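Local structure of exosome complex component Rrp42 (2PO1) at residues T60-G65 with G157-A162; I224-T227 with H233-A236. The protein is probably a non-catalytic subunit of the archaeal RNA-degrading exosome that contributes to structuring the active site of its partner Rrp41. All coordinates share one frame; numbering follows the deposited sequence.

Contacts 1 and 2 come one after the other along the chain and fall in the two successive 3' exoribonuclease family regions, domain 1 for contact 1 and domain 2 for contact 2. Contact 1 lays helix 152-166 on the five-stranded mixed sheet through strand 60-71; contact 2 joins strands 222-228 and 234-240 of a separate four-stranded antiparallel sheet. Their centres are about 17 Å apart and their nearest atoms about 7 Å, without touching. P196 bridges the neighbourhoods, touching I161 on the helix of contact 1 and T227 and S235 of contact 2. Contact 1 thus belongs to the buried helix-on-sheet core, contact 2 to a hairpin whose strand 234-240 continues the sheet into another protein's chain.

Contact 1. Residues T60-G65 with G157-A162; sequences TQVLVG and GIAAIA
The methyl of A159 rests over the notch between the CG2 methyls of V62 and V64 of strand 60-71, which both send their side chains toward the helix. A159 CB lies 3.4 Å from V64 CG2, tighter than usual for two carbons, and 3.6 Å from V62 CG2. V64 does more than meet that methyl. Its CB lies 3.8 Å from A159 O, and its second branch turns to the next residue of the helix, with CG1 3.9 Å from A160 CA. The torsion explains this division of labour: with CG1 opposite the backbone N (chi1 171°), CG2 stands beside that N and reaches A159, while CG1 is left to face A160. V62 and V64 are two residues apart and hence on the same side of the strand, whereas L63 points away from the helix. No hydrogen bond joins the segments; the packing is van der Waals, mostly of methyl groups, and buries 148 Å². The small alanines let the helix come close: the two segment axes approach to 7.6 Å and run at 28° to each other, in the same general direction. An alanine in place of V64 would lose both branches, and would probably deprive the A159 methyl of its closest partner on this strand and open a gap beside A160. The strand is positioned by its sheet neighbours: backbone hydrogen bonds pair V62 with V55 and V64 with A53 on strand 51-57, and L63 with H144 on strand 135-147. Helix 152-166 lies along this face of the sheet, with A159 also resting on V55 and A160 on I141, while V62 touches A155 and V64 touches A163, extending the seam along the helix.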
ATOM      1  N   THR C  60     -26.568  16.224   6.242  1.00 21.02           N
ATOM      2  CA  THR C  60     -25.654  15.104   6.325  1.00 19.77           C
ATOM      3  C   THR C  60     -26.389  13.880   5.788  1.00 20.35           C
ATOM      4  O   THR C  60     -27.497  13.567   6.210  1.00 18.60           O
ATOM      5  CB  THR C  60     -25.225  14.818   7.793  1.00 19.97           C
ATOM      6  OG1 THR C  60     -24.245  15.775   8.189  1.00 20.74           O
ATOM      7  CG2 THR C  60     -24.633  13.436   7.919  1.00 16.63           C
ATOM      8  N   GLN C  61     -25.778  13.156   4.850  1.00 19.36           N
ATOM      9  CA  GLN C  61     -26.446  11.959   4.324  1.00 19.07           C
ATOM     10  C   GLN C  61     -25.492  10.846   4.364  1.00 18.79           C
ATOM     11  O   GLN C  61     -24.372  10.989   3.897  1.00 18.49           O
ATOM     12  CB  GLN C  61     -26.772  12.158   2.867  1.00 18.65           C
ATOM     13  CG  GLN C  61     -27.518  13.406   2.669  1.00 26.33           C
ATOM     14  CD  GLN C  61     -28.396  13.305   1.476  1.00 27.46           C
ATOM     15  OE1 GLN C  61     -28.957  12.250   1.219  1.00 29.50           O
ATOM     16  NE2 GLN C  61     -28.518  14.382   0.738  1.00 31.77           N
ATOM     17  N   VAL C  62     -25.923   9.696   4.872  1.00 19.14           N
ATOM     18  CA  VAL C  62     -25.048   8.571   4.799  1.00 17.32           C
ATOM     19  C   VAL C  62     -25.841   7.344   4.370  1.00 17.27           C
ATOM     20  O   VAL C  62     -26.999   7.194   4.735  1.00 17.09           O
ATOM     21  CB  VAL C  62     -24.306   8.336   6.118  1.00 18.19           C
ATOM     22  CG1 VAL C  62     -24.176   9.588   6.952  1.00 19.01           C
ATOM     23  CG2 VAL C  62     -24.869   7.243   6.825  1.00 20.57           C
ATOM     24  N   LEU C  63     -25.252   6.527   3.509  1.00 16.58           N
ATOM     25  CA  LEU C  63     -25.890   5.302   3.073  1.00 15.65           C
ATOM     26  C   LEU C  63     -25.152   4.197   3.695  1.00 17.20           C
ATOM     27  O   LEU C  63     -23.884   4.135   3.587  1.00 17.16           O
ATOM     28  CB  LEU C  63     -25.583   5.094   1.597  1.00 18.00           C
ATOM     29  CG  LEU C  63     -26.635   4.630   0.622  1.00 18.37           C
ATOM     30  CD1 LEU C  63     -26.005   4.206  -0.766  1.00 16.40           C
ATOM     31  CD2 LEU C  63     -27.751   3.661   1.202  1.00 20.95           C
ATOM     32  N   VAL C  64     -25.884   3.232   4.223  1.00 17.46           N
ATOM     33  CA  VAL C  64     -25.228   2.024   4.690  1.00 17.23           C
ATOM     34  C   VAL C  64     -25.826   0.867   3.986  1.00 17.91           C
ATOM     35  O   VAL C  64     -27.069   0.782   3.790  1.00 18.79           O
ATOM     36  CB  VAL C  64     -25.413   1.825   6.245  1.00 18.34           C
ATOM     37  CG1 VAL C  64     -24.915   0.425   6.712  1.00 15.86           C
ATOM     38  CG2 VAL C  64     -24.689   2.872   6.907  1.00 11.79           C
ATOM     39  N   GLY C  65     -24.949  -0.013   3.535  1.00 17.97           N
ATOM     40  CA  GLY C  65     -25.401  -1.246   2.878  1.00 18.08           C
ATOM     41  C   GLY C  65     -24.943  -2.398   3.744  1.00 19.51           C
ATOM     42  O   GLY C  65     -23.865  -2.325   4.348  1.00 18.75           O
ATOM     43  N   GLY C 157     -24.349   5.662  12.729  1.00 18.03           N
ATOM     44  CA  GLY C 157     -24.881   4.621  13.593  1.00 17.37           C
ATOM     45  C   GLY C 157     -26.369   4.363  13.361  1.00 18.61           C
ATOM     46  O   GLY C 157     -26.841   3.230  13.457  1.00 18.40           O
ATOM     47  N   ILE C 158     -27.110   5.424  13.104  1.00 19.04           N
ATOM     48  CA  ILE C 158     -28.560   5.320  12.830  1.00 20.22           C
ATOM     49  C   ILE C 158     -28.714   4.514  11.569  1.00 19.51           C
ATOM     50  O   ILE C 158     -29.401   3.501  11.548  1.00 21.11           O
ATOM     51  CB  ILE C 158     -29.181   6.667  12.637  1.00 19.98           C
ATOM     52  CG1 ILE C 158     -29.293   7.361  13.985  1.00 21.77           C
ATOM     53  CG2 ILE C 158     -30.596   6.581  12.076  1.00 20.84           C
ATOM     54  CD1 ILE C 158     -29.478   8.859  13.826  1.00 21.36           C
ATOM     55  N   ALA C 159     -28.012   4.920  10.524  1.00 19.14           N
ATOM     56  CA  ALA C 159     -28.047   4.163   9.260  1.00 18.69           C
ATOM     57  C   ALA C 159     -27.636   2.714   9.449  1.00 18.38           C
ATOM     58  O   ALA C 159     -28.204   1.849   8.813  1.00 16.91           O
ATOM     59  CB  ALA C 159     -27.175   4.814   8.228  1.00 16.80           C
ATOM     60  N   ALA C 160     -26.641   2.454  10.316  1.00 19.40           N
ATOM     61  CA  ALA C 160     -26.052   1.101  10.427  1.00 18.74           C
ATOM     62  C   ALA C 160     -27.084   0.210  11.068  1.00 19.17           C
ATOM     63  O   ALA C 160     -27.421  -0.849  10.542  1.00 20.64           O
ATOM     64  CB  ALA C 160     -24.738   1.095  11.223  1.00 18.81           C
ATOM     65  N   ILE C 161     -27.671   0.664  12.168  1.00 18.43           N
ATOM     66  CA  ILE C 161     -28.608  -0.191  12.827  1.00 17.84           C
ATOM     67  C   ILE C 161     -29.903  -0.282  12.013  1.00 19.05           C
ATOM     68  O   ILE C 161     -30.586  -1.328  12.017  1.00 18.39           O
ATOM     69  CB  ILE C 161     -28.869   0.212  14.317  1.00 18.63           C
ATOM     70  CG1 ILE C 161     -29.619  -0.923  15.038  1.00 17.48           C
ATOM     71  CG2 ILE C 161     -29.571   1.511  14.404  1.00 18.06           C
ATOM     72  CD1 ILE C 161     -28.645  -2.154  15.256  1.00 15.48           C
ATOM     73  N   ALA C 162     -30.254   0.790  11.323  1.00 18.37           N
ATOM     74  CA  ALA C 162     -31.477   0.718  10.520  1.00 20.03           C
ATOM     75  C   ALA C 162     -31.246  -0.246   9.364  1.00 19.63           C
ATOM     76  O   ALA C 162     -32.149  -0.968   8.960  1.00 21.02           O
ATOM     77  CB  ALA C 162     -31.909   2.125  10.020  1.00 20.02           C
TER

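Contact 2. Residues I224-T227 with H233-A236; sequences ITIT and HISA
T227 faces two residues at once, S235 and A236, in a classic beta bulge on the strand 234-240 side of a beta hairpin. T227 O takes the N-H of S235 at 2.8 Å, and A236 N adds a weak bond to the same oxygen at 3.5 Å. In return T227 N donates to A236 O at 2.8 Å, nearly straight at 171°. T227 O is also approached by I234, whose CA makes a CH...O contact at 3.3 Å and whose CG2 lies equally near.

T227 CB lies 3.9 Å from A236 CB on one face of the sheet. With OG1 of T227 beside the backbone N (chi1 -57°), its CG2 is left anti to that N and comes 3.5 Å from S235 OG, a hydroxyl that is hydrogen-bonded to G116 O. I226 and I234 meet at an angle through their CG2 methyls, 4.0 Å apart.

Those two isoleucines pack on helix 247-275, I226 against A257 and I234 against V254 and F258. Strand 222-228 also pairs with strand 197-204, where the backbones of I226 and V199 are hydrogen-bonded, while I234 pairs antiparallel with a strand of another protein chain, carrying the sheet across the interface.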
ATOM      1  N   ILE C 224     -18.570  14.424  22.214  1.00 19.27           N
ATOM      2  CA  ILE C 224     -18.700  13.186  22.951  1.00 20.45           C
ATOM      3  C   ILE C 224     -19.881  12.473  22.386  1.00 20.81           C
ATOM      4  O   ILE C 224     -20.904  13.088  22.080  1.00 20.53           O
ATOM      5  CB  ILE C 224     -18.859  13.400  24.547  1.00 21.06           C
ATOM      6  CG1 ILE C 224     -18.781  12.040  25.262  1.00 22.55           C
ATOM      7  CG2 ILE C 224     -20.136  14.128  24.873  1.00 22.24           C
ATOM      8  CD1 ILE C 224     -18.544  12.116  26.756  1.00 23.58           C
ATOM      9  N   THR C 225     -19.700  11.172  22.178  1.00 20.59           N
ATOM     10  CA  THR C 225     -20.763  10.346  21.638  1.00 20.93           C
ATOM     11  C   THR C 225     -21.082   9.320  22.682  1.00 20.32           C
ATOM     12  O   THR C 225     -20.166   8.723  23.252  1.00 19.56           O
ATOM     13  CB  THR C 225     -20.306   9.624  20.373  1.00 20.37           C
ATOM     14  OG1 THR C 225     -20.173  10.566  19.301  1.00 19.22           O
ATOM     15  CG2 THR C 225     -21.302   8.557  20.007  1.00 21.97           C
ATOM     16  N   ILE C 226     -22.375   9.220  23.000  1.00 21.03           N
ATOM     17  CA  ILE C 226     -22.937   8.197  23.878  1.00 22.25           C
ATOM     18  C   ILE C 226     -23.886   7.329  23.074  1.00 20.54           C
ATOM     19  O   ILE C 226     -24.874   7.824  22.542  1.00 20.63           O
ATOM     20  CB  ILE C 226     -23.836   8.828  25.024  1.00 23.95           C
ATOM     21  CG1 ILE C 226     -23.182  10.081  25.637  1.00 25.38           C
ATOM     22  CG2 ILE C 226     -24.175   7.790  26.043  1.00 25.92           C
ATOM     23  CD1 ILE C 226     -21.814   9.773  26.291  1.00 27.53           C
ATOM     24  N   THR C 227     -23.620   6.035  23.024  1.00 20.44           N
ATOM     25  CA  THR C 227     -24.462   5.116  22.323  1.00 21.26           C
ATOM     26  C   THR C 227     -25.196   4.226  23.293  1.00 21.84           C
ATOM     27  O   THR C 227     -24.577   3.586  24.143  1.00 22.86           O
ATOM     28  CB  THR C 227     -23.593   4.211  21.416  1.00 20.39           C
ATOM     29  OG1 THR C 227     -22.851   5.038  20.546  1.00 18.55           O
ATOM     30  CG2 THR C 227     -24.462   3.236  20.625  1.00 20.48           C
ATOM     31  N   HIS C 233     -28.932   0.602  28.419  1.00 30.73           N
ATOM     32  CA  HIS C 233     -27.507   0.332  28.540  1.00 29.19           C
ATOM     33  C   HIS C 233     -26.710   1.186  27.608  1.00 26.84           C
ATOM     34  O   HIS C 233     -27.177   1.545  26.541  1.00 25.23           O
ATOM     35  CB  HIS C 233     -27.226  -1.164  28.375  1.00 28.83           C
ATOM     36  CG  HIS C 233     -27.613  -1.984  29.575  1.00 31.24           C
ATOM     37  ND1 HIS C 233     -28.878  -2.506  29.750  1.00 34.29           N
ATOM     38  CD2 HIS C 233     -26.899  -2.374  30.657  1.00 34.13           C
ATOM     39  CE1 HIS C 233     -28.937  -3.152  30.902  1.00 35.09           C
ATOM     40  NE2 HIS C 233     -27.747  -3.093  31.472  1.00 35.76           N
ATOM     41  N   ILE C 234     -25.475   1.501  28.017  1.00 26.83           N
ATOM     42  CA  ILE C 234     -24.563   2.225  27.184  1.00 24.19           C
ATOM     43  C   ILE C 234     -23.672   1.183  26.560  1.00 24.35           C
ATOM     44  O   ILE C 234     -23.105   0.340  27.249  1.00 25.60           O
ATOM     45  CB  ILE C 234     -23.731   3.288  27.957  1.00 25.09           C
ATOM     46  CG1 ILE C 234     -24.620   4.188  28.833  1.00 24.31           C
ATOM     47  CG2 ILE C 234     -22.965   4.140  27.006  1.00 20.15           C
ATOM     48  CD1 ILE C 234     -23.899   4.685  30.050  1.00 23.04           C
ATOM     49  N   SER C 235     -23.560   1.204  25.244  1.00 22.72           N
ATOM     50  CA  SER C 235     -22.696   0.217  24.581  1.00 22.10           C
ATOM     51  C   SER C 235     -21.474   0.856  23.978  1.00 22.23           C
ATOM     52  O   SER C 235     -20.555   0.158  23.577  1.00 21.41           O
ATOM     53  CB  SER C 235     -23.475  -0.558  23.508  1.00 22.73           C
ATOM     54  OG  SER C 235     -24.069   0.339  22.592  1.00 19.08           O
ATOM     55  N   ALA C 236     -21.412   2.205  23.960  1.00 22.11           N
ATOM     56  CA  ALA C 236     -20.167   2.871  23.591  1.00 19.48           C
ATOM     57  C   ALA C 236     -20.197   4.292  24.041  1.00 17.95           C
ATOM     58  O   ALA C 236     -21.259   4.947  24.093  1.00 19.00           O
ATOM     59  CB  ALA C 236     -20.009   2.902  22.091  1.00 18.03           C
TER